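Local coordinates for protein putative dihydrodipicolinate synthase (Thermus thermophilus, PDB 2PCQ) that is of unknown function but belongs to the dihydrodipicolinate synthetase family and folds as a parallel TIM barrel followed by C-terminal helices, at residues Gln26-Leu31 and Ala196-Pro201; Lys242-His247 and Glu267-Val272. All blocks are in the same frame, centred on the assembly; numbering follows the deposited sequence.

Contact 1 joins the end of helix 18-28 to the loop between strand 191-193 and helix 201-212, where the last part of the barrel comes round to the first. Contact 2 packs helix 266-278 on helix 216-247, the helices that follow the barrel. Their centres are about 15 Å apart, and contact 1 is the deeper, about 13 Å from the chain centre against about 19 Å. Segment 196-201 links the two: Asn198 O, which Leu28 touches in contact 1, is 3.7 Å from Leu245 CD2, and Leu199, which does not touch 26-31, puts CD1 3.7 Å from Phe269 CZ. Ala143 and Val148, which bind the potassium ion, belong to neither contact.

Contact 1 of 2, residues Gln26-Leu31 and Ala196-Pro201; sequences QALEPL and AANLAP
Leu31 meets Pro201 along one side of the proline ring, and the two side chains run obliquely to each other. Taken outward, Leu31 CB makes the first contact, 3.8 Å from Pro201 CG. CG comes next and lies farther from the ring. CD1 then turns back to 4.0 Å from Pro201 CG, while CD2 branches away from it. Chi1 of -63° sets CG beside the backbone N and opposite the carbonyl carbon, which brings CB and CD1 to the same ring carbon from one side. A water completes this end of the contact by donating to both Leu31 O (2.8 Å) and Pro201 O (2.9 Å).

The second pair, Leu28 and Asn198, meets at about a right angle. Leu28 CD2 lies 3.5 Å from the backbone O of Asn198, and CD1 packs against the side-chain amide, whose two ends are probably exchanged in the model. The same leucine also touches Ile6 of strand 2-6 and Leu283 at the C-terminus. Each backbone is tied within itself: Leu31 N bonds to Leu28 O at 2.9 Å in the 3-10 segment 29-31, and Ala196 O accepts from both Leu199 N and Ala200 N.

Because strand 2-6 and strand 191-193 are the first and last of the closed barrel, the contact lies where the ends of the barrel chain come together. With no direct hydrogen bond between the segments, the interface of 195 Å² rests on van der Waals contact, apolar at Leu31 and Pro201 but leucine methyls against an amide and a carbonyl at Leu28 and Asn198; the water bridges the two backbones.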
ATOM      1  N   GLN A  26      -9.756   9.692 -37.459  1.00 19.07           N
ATOM      2  CA  GLN A  26      -9.247   9.931 -38.811  1.00 22.28           C
ATOM      3  C   GLN A  26      -8.074  10.906 -38.837  1.00 19.19           C
ATOM      4  O   GLN A  26      -7.227  10.841 -39.724  1.00 22.84           O
ATOM      5  CB  GLN A  26     -10.369  10.461 -39.709  1.00 21.84           C
ATOM      6  CG  GLN A  26     -11.568   9.527 -39.811  1.00 32.45           C
ATOM      7  CD  GLN A  26     -12.704  10.107 -40.645  1.00 46.06           C
ATOM      8  OE1 GLN A  26     -13.107  11.258 -40.458  1.00 43.52           O
ATOM      9  NE2 GLN A  26     -13.232   9.306 -41.563  1.00 50.49           N
ATOM     10  N   ALA A  27      -8.025  11.803 -37.858  1.00 21.31           N
ATOM     11  CA  ALA A  27      -6.955  12.790 -37.782  1.00 18.48           C
ATOM     12  C   ALA A  27      -5.671  12.226 -37.188  1.00 18.01           C
ATOM     13  O   ALA A  27      -4.590  12.763 -37.416  1.00 20.01           O
ATOM     14  CB  ALA A  27      -7.411  13.987 -36.967  1.00 16.80           C
ATOM     15  N   LEU A  28      -5.784  11.141 -36.431  1.00 18.92           N
ATOM     16  CA  LEU A  28      -4.611  10.555 -35.799  1.00 16.98           C
ATOM     17  C   LEU A  28      -4.069   9.296 -36.463  1.00 15.60           C
ATOM     18  O   LEU A  28      -2.855   9.103 -36.533  1.00 16.42           O
ATOM     19  CB  LEU A  28      -4.917  10.252 -34.324  1.00 20.03           C
ATOM     20  CG  LEU A  28      -5.193  11.465 -33.431  1.00 24.47           C
ATOM     21  CD1 LEU A  28      -5.733  11.019 -32.077  1.00 24.71           C
ATOM     22  CD2 LEU A  28      -3.911  12.258 -33.265  1.00 23.49           C
ATOM     23  N   GLU A  29      -4.965   8.442 -36.944  1.00 14.42           N
ATOM     24  CA  GLU A  29      -4.570   7.175 -37.554  1.00 15.11           C
ATOM     25  C   GLU A  29      -3.447   7.225 -38.593  1.00 14.19           C
ATOM     26  O   GLU A  29      -2.588   6.341 -38.617  1.00 18.08           O
ATOM     27  CB  GLU A  29      -5.799   6.476 -38.155  1.00 15.44           C
ATOM     28  CG  GLU A  29      -5.511   5.061 -38.645  1.00 19.48           C
ATOM     29  CD  GLU A  29      -6.763   4.314 -39.066  1.00 21.01           C
ATOM     30  OE1 GLU A  29      -7.501   4.826 -39.934  1.00 20.49           O
ATOM     31  OE2 GLU A  29      -7.005   3.210 -38.531  1.00 24.10           O
ATOM     32  N   PRO A  30      -3.432   8.247 -39.466  1.00 17.44           N
ATOM     33  CA  PRO A  30      -2.370   8.328 -40.479  1.00 16.32           C
ATOM     34  C   PRO A  30      -0.968   8.478 -39.888  1.00 18.94           C
ATOM     35  O   PRO A  30       0.027   8.069 -40.493  1.00 20.22           O
ATOM     36  CB  PRO A  30      -2.768   9.553 -41.299  1.00 17.98           C
ATOM     37  CG  PRO A  30      -4.264   9.542 -41.204  1.00 19.82           C
ATOM     38  CD  PRO A  30      -4.478   9.251 -39.734  1.00 18.55           C
ATOM     39  N   LEU A  31      -0.902   9.064 -38.701  1.00 17.77           N
ATOM     40  CA  LEU A  31       0.367   9.312 -38.027  1.00 16.20           C
ATOM     41  C   LEU A  31       0.904   8.143 -37.212  1.00 15.90           C
ATOM     42  O   LEU A  31       2.039   8.196 -36.732  1.00 17.69           O
ATOM     43  CB  LEU A  31       0.216  10.530 -37.115  1.00 16.61           C
ATOM     44  CG  LEU A  31      -0.104  11.853 -37.816  1.00 16.66           C
ATOM     45  CD1 LEU A  31      -0.625  12.871 -36.817  1.00 13.45           C
ATOM     46  CD2 LEU A  31       1.155  12.363 -38.505  1.00 18.85           C
ATOM     47  N   ALA A 196       0.593   9.617 -24.825  1.00 14.89           N
ATOM     48  CA  ALA A 196       1.415  10.706 -25.342  1.00 17.37           C
ATOM     49  C   ALA A 196       1.555  10.637 -26.861  1.00 17.13           C
ATOM     50  O   ALA A 196       1.901  11.628 -27.502  1.00 17.14           O
ATOM     51  CB  ALA A 196       2.792  10.685 -24.683  1.00 17.15           C
ATOM     52  N   ALA A 197       1.283   9.466 -27.434  1.00 16.82           N
ATOM     53  CA  ALA A 197       1.368   9.295 -28.879  1.00 17.76           C
ATOM     54  C   ALA A 197       0.185   9.973 -29.569  1.00 16.42           C
ATOM     55  O   ALA A 197       0.143  10.057 -30.797  1.00 18.22           O
ATOM     56  CB  ALA A 197       1.417   7.815 -29.244  1.00 14.89           C
ATOM     57  N   ASN A 198      -0.783  10.437 -28.780  1.00 15.05           N
ATOM     58  CA  ASN A 198      -1.930  11.157 -29.332  1.00 15.60           C
ATOM     59  C   ASN A 198      -1.442  12.566 -29.682  1.00 17.04           C
ATOM     60  O   ASN A 198      -2.024  13.248 -30.525  1.00 15.86           O
ATOM     61  CB  ASN A 198      -3.054  11.325 -28.299  1.00 14.19           C
ATOM     62  CG  ASN A 198      -3.858  10.061 -28.074  1.00 18.24           C
ATOM     63  OD1 ASN A 198      -3.718   9.397 -27.047  1.00 20.75           O
ATOM     64  ND2 ASN A 198      -4.714   9.731 -29.027  1.00 10.02           N
ATOM     65  N   LEU A 199      -0.375  12.995 -29.013  1.00 14.21           N
ATOM     66  CA  LEU A 199       0.167  14.336 -29.205  1.00 16.08           C
ATOM     67  C   LEU A 199       1.431  14.409 -30.051  1.00 14.45           C
ATOM     68  O   LEU A 199       1.555  15.287 -30.908  1.00 18.42           O
ATOM     69  CB  LEU A 199       0.433  14.977 -27.839  1.00 11.15           C
ATOM     70  CG  LEU A 199      -0.735  14.964 -26.840  1.00 16.10           C
ATOM     71  CD1 LEU A 199      -0.279  15.551 -25.512  1.00 12.31           C
ATOM     72  CD2 LEU A 199      -1.911  15.749 -27.397  1.00 15.98           C
ATOM     73  N   ALA A 200       2.375  13.506 -29.806  1.00 13.78           N
ATOM     74  CA  ALA A 200       3.625  13.496 -30.562  1.00 13.37           C
ATOM     75  C   ALA A 200       3.916  12.102 -31.111  1.00 13.54           C
ATOM     76  O   ALA A 200       4.964  11.523 -30.832  1.00 14.44           O
ATOM     77  CB  ALA A 200       4.775  13.959 -29.667  1.00 10.99           C
ATOM     78  N   PRO A 201       2.990  11.548 -31.911  1.00 13.73           N
ATOM     79  CA  PRO A 201       3.170  10.211 -32.489  1.00 15.18           C
ATOM     80  C   PRO A 201       4.467  10.007 -33.273  1.00 17.87           C
ATOM     81  O   PRO A 201       5.079   8.940 -33.198  1.00 18.18           O
ATOM     82  CB  PRO A 201       1.923  10.031 -33.356  1.00 14.90           C
ATOM     83  CG  PRO A 201       1.542  11.450 -33.717  1.00 15.95           C
ATOM     84  CD  PRO A 201       1.757  12.178 -32.414  1.00 12.72           C
TER
HETATM   85  O   HOH W   1       3.764   6.994 -34.933  1.00 22.44           O

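Contact 2 of 2, residues Lys242-His247 and Glu267-Val272; sequences KQALRH and ERFLPV
Phe269 is the first residue along 267-272 to touch segment 242-247: its CE2 lies 3.8 Å from Ala244 CB. CG is anti to the backbone N (chi1 -163°), which sends the ring toward helix 216-247, where it also packs on Leu229, Leu232 and Leu240. The methyl of Ala244 approaches the ring obliquely, closest to that one carbon, and Phe269 CD2 is farther from Ala244 CB at 4.4 Å.

Leu270 comes next and brings its CD1 to the imidazole of His247, the two side chains crossing at about a right angle. Leu270 CD1 comes within 3.6 Å of the outer part of the ring, at the position modelled as His247 NE2, against 4.8 Å to His247 CG. The imidazole is probably turned over in the model, so the contact is best taken as packing against the ring as a whole. His247 CG stands anti to its own N (chi1 176°), carrying the ring out toward Leu270; Trp266 packs against the same ring edge-to-face.

At Pro271 the helix kinks, since the proline nitrogen has no bond to the preceding turn. Val272 N still makes a weak bond to Phe269 O, 2.9 Å long. On the facing helix the regular turn persists, with His247 N bonded to Gln243 O at 2.9 Å.

The nearest CA atoms, those of Ala244 and Leu270, are 8.0 Å apart, consistent with a small alanine side chain at the interface. Only 120 Å² is buried, without a hydrogen bond between the segments. The contact therefore depends on van der Waals fit, with methyl on aromatic ring at buried Ala244 and Phe269 and methyl on imidazole at His247, an exposed residue at the margin.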
ATOM      1  N   LYS A 242      -7.330  15.311 -23.066  1.00 14.62           N
ATOM      2  CA  LYS A 242      -8.369  15.926 -23.877  1.00 17.57           C
ATOM      3  C   LYS A 242      -8.171  17.428 -24.037  1.00 18.59           C
ATOM      4  O   LYS A 242      -8.373  17.970 -25.123  1.00 19.18           O
ATOM      5  CB  LYS A 242      -9.750  15.625 -23.289  1.00 17.54           C
ATOM      6  CG  LYS A 242     -10.217  14.198 -23.560  1.00 15.56           C
ATOM      7  CD  LYS A 242     -11.674  13.995 -23.162  1.00 16.96           C
ATOM      8  CE  LYS A 242     -12.207  12.689 -23.721  1.00 16.78           C
ATOM      9  NZ  LYS A 242     -13.648  12.492 -23.402  1.00 19.63           N
ATOM     10  N   GLN A 243      -7.770  18.101 -22.964  1.00 16.88           N
ATOM     11  CA  GLN A 243      -7.551  19.538 -23.040  1.00 18.79           C
ATOM     12  C   GLN A 243      -6.418  19.848 -24.019  1.00 18.49           C
ATOM     13  O   GLN A 243      -6.471  20.838 -24.748  1.00 19.19           O
ATOM     14  CB  GLN A 243      -7.230  20.107 -21.656  1.00 19.05           C
ATOM     15  CG  GLN A 243      -6.909  21.601 -21.673  1.00 19.96           C
ATOM     16  CD  GLN A 243      -6.884  22.209 -20.286  1.00 22.79           C
ATOM     17  OE1 GLN A 243      -6.520  21.549 -19.311  1.00 16.56           O
ATOM     18  NE2 GLN A 243      -7.259  23.481 -20.192  1.00 20.42           N
ATOM     19  N   ALA A 244      -5.403  18.990 -24.042  1.00 16.35           N
ATOM     20  CA  ALA A 244      -4.266  19.170 -24.941  1.00 17.53           C
ATOM     21  C   ALA A 244      -4.715  18.988 -26.388  1.00 19.35           C
ATOM     22  O   ALA A 244      -4.351  19.770 -27.268  1.00 18.93           O
ATOM     23  CB  ALA A 244      -3.168  18.169 -24.609  1.00 15.13           C
ATOM     24  N   LEU A 245      -5.503  17.950 -26.639  1.00 16.98           N
ATOM     25  CA  LEU A 245      -5.985  17.708 -27.987  1.00 19.39           C
ATOM     26  C   LEU A 245      -6.882  18.853 -28.448  1.00 19.36           C
ATOM     27  O   LEU A 245      -6.777  19.291 -29.591  1.00 22.51           O
ATOM     28  CB  LEU A 245      -6.728  16.372 -28.059  1.00 15.65           C
ATOM     29  CG  LEU A 245      -5.807  15.150 -28.008  1.00 17.78           C
ATOM     30  CD1 LEU A 245      -6.620  13.891 -27.755  1.00 18.80           C
ATOM     31  CD2 LEU A 245      -5.036  15.040 -29.317  1.00 16.11           C
ATOM     32  N   ARG A 246      -7.754  19.344 -27.568  1.00 16.68           N
ATOM     33  CA  ARG A 246      -8.629  20.458 -27.936  1.00 18.90           C
ATOM     34  C   ARG A 246      -7.766  21.674 -28.257  1.00 18.02           C
ATOM     35  O   ARG A 246      -8.024  22.397 -29.216  1.00 18.14           O
ATOM     36  CB  ARG A 246      -9.607  20.812 -26.806  1.00 16.97           C
ATOM     37  CG  ARG A 246     -10.654  19.736 -26.492  1.00 18.76           C
ATOM     38  CD  ARG A 246     -11.853  20.325 -25.739  1.00 16.29           C
ATOM     39  NE  ARG A 246     -11.466  21.008 -24.507  1.00 14.58           N
ATOM     40  CZ  ARG A 246     -11.130  20.394 -23.376  1.00 17.57           C
ATOM     41  NH1 ARG A 246     -11.134  19.066 -23.308  1.00 18.35           N
ATOM     42  NH2 ARG A 246     -10.783  21.107 -22.314  1.00 16.54           N
ATOM     43  N   HIS A 247      -6.727  21.885 -27.456  1.00 18.02           N
ATOM     44  CA  HIS A 247      -5.825  23.012 -27.660  1.00 19.74           C
ATOM     45  C   HIS A 247      -5.163  22.959 -29.036  1.00 22.66           C
ATOM     46  O   HIS A 247      -4.930  23.995 -29.660  1.00 21.84           O
ATOM     47  CB  HIS A 247      -4.758  23.034 -26.565  1.00 20.24           C
ATOM     48  CG  HIS A 247      -3.732  24.107 -26.743  1.00 23.13           C
ATOM     49  ND1 HIS A 247      -2.533  23.894 -27.387  1.00 26.21           N
ATOM     50  CD2 HIS A 247      -3.733  25.409 -26.372  1.00 21.31           C
ATOM     51  CE1 HIS A 247      -1.837  25.016 -27.403  1.00 21.55           C
ATOM     52  NE2 HIS A 247      -2.543  25.952 -26.793  1.00 23.24           N
ATOM     53  N   GLU A 267      -1.388  24.742 -16.872  1.00 22.01           N
ATOM     54  CA  GLU A 267      -0.387  25.801 -16.854  1.00 27.21           C
ATOM     55  C   GLU A 267       1.036  25.263 -16.982  1.00 25.75           C
ATOM     56  O   GLU A 267       1.883  25.880 -17.627  1.00 23.74           O
ATOM     57  CB  GLU A 267      -0.526  26.631 -15.576  1.00 33.07           C
ATOM     58  CG  GLU A 267       0.487  27.748 -15.446  1.00 46.06           C
ATOM     59  CD  GLU A 267       0.117  28.741 -14.358  1.00 56.21           C
ATOM     60  OE1 GLU A 267      -0.152  28.306 -13.219  1.00 58.63           O
ATOM     61  OE2 GLU A 267       0.097  29.957 -14.644  1.00 61.91           O
ATOM     62  N   ARG A 268       1.301  24.114 -16.369  1.00 23.23           N
ATOM     63  CA  ARG A 268       2.627  23.510 -16.443  1.00 23.08           C
ATOM     64  C   ARG A 268       2.813  22.765 -17.762  1.00 21.32           C
ATOM     65  O   ARG A 268       3.908  22.729 -18.316  1.00 21.15           O
ATOM     66  CB  ARG A 268       2.833  22.527 -15.288  1.00 25.48           C
ATOM     67  CG  ARG A 268       2.950  23.171 -13.918  1.00 35.75           C
ATOM     68  CD  ARG A 268       2.931  22.112 -12.823  1.00 38.05           C
ATOM     69  NE  ARG A 268       4.013  21.144 -12.971  1.00 41.24           N
ATOM     70  CZ  ARG A 268       4.134  20.043 -12.234  1.00 45.19           C
ATOM     71  NH1 ARG A 268       3.235  19.770 -11.298  1.00 45.71           N
ATOM     72  NH2 ARG A 268       5.155  19.217 -12.429  1.00 45.92           N
ATOM     73  N   PHE A 269       1.734  22.176 -18.263  1.00 17.95           N
ATOM     74  CA  PHE A 269       1.797  21.407 -19.500  1.00 18.46           C
ATOM     75  C   PHE A 269       1.894  22.254 -20.766  1.00 18.51           C
ATOM     76  O   PHE A 269       2.624  21.903 -21.690  1.00 19.81           O
ATOM     77  CB  PHE A 269       0.571  20.500 -19.607  1.00 13.75           C
ATOM     78  CG  PHE A 269       0.719  19.396 -20.610  1.00 15.83           C
ATOM     79  CD1 PHE A 269       1.571  18.324 -20.361  1.00 15.59           C
ATOM     80  CD2 PHE A 269      -0.007  19.414 -21.793  1.00 15.14           C
ATOM     81  CE1 PHE A 269       1.695  17.283 -21.277  1.00 14.06           C
ATOM     82  CE2 PHE A 269       0.109  18.380 -22.716  1.00 16.92           C
ATOM     83  CZ  PHE A 269       0.961  17.309 -22.456  1.00 15.17           C
ATOM     84  N   LEU A 270       1.152  23.358 -20.809  1.00 19.40           N
ATOM     85  CA  LEU A 270       1.130  24.236 -21.979  1.00 22.43           C
ATOM     86  C   LEU A 270       2.509  24.510 -22.583  1.00 20.12           C
ATOM     87  O   LEU A 270       2.744  24.209 -23.751  1.00 23.87           O
ATOM     88  CB  LEU A 270       0.427  25.558 -21.634  1.00 23.59           C
ATOM     89  CG  LEU A 270       0.321  26.633 -22.726  1.00 27.25           C
ATOM     90  CD1 LEU A 270      -0.403  26.081 -23.948  1.00 21.88           C
ATOM     91  CD2 LEU A 270      -0.420  27.845 -22.169  1.00 22.69           C
ATOM     92  N   PRO A 271       3.442  25.071 -21.796  1.00 23.63           N
ATOM     93  CA  PRO A 271       4.773  25.346 -22.349  1.00 24.03           C
ATOM     94  C   PRO A 271       5.518  24.100 -22.826  1.00 25.24           C
ATOM     95  O   PRO A 271       6.305  24.165 -23.771  1.00 20.75           O
ATOM     96  CB  PRO A 271       5.488  26.060 -21.200  1.00 25.41           C
ATOM     97  CG  PRO A 271       4.817  25.509 -19.981  1.00 24.75           C
ATOM     98  CD  PRO A 271       3.364  25.498 -20.388  1.00 23.60           C
ATOM     99  N   VAL A 272       5.275  22.967 -22.173  1.00 22.52           N
ATOM    100  CA  VAL A 272       5.928  21.729 -22.573  1.00 17.38           C
ATOM    101  C   VAL A 272       5.422  21.325 -23.955  1.00 19.02           C
ATOM    102  O   VAL A 272       6.209  21.001 -24.843  1.00 18.16           O
ATOM    103  CB  VAL A 272       5.644  20.584 -21.566  1.00 18.18           C
ATOM    104  CG1 VAL A 272       6.165  19.264 -22.118  1.00 18.91           C
ATOM    105  CG2 VAL A 272       6.322  20.885 -20.233  1.00 16.12           C
TER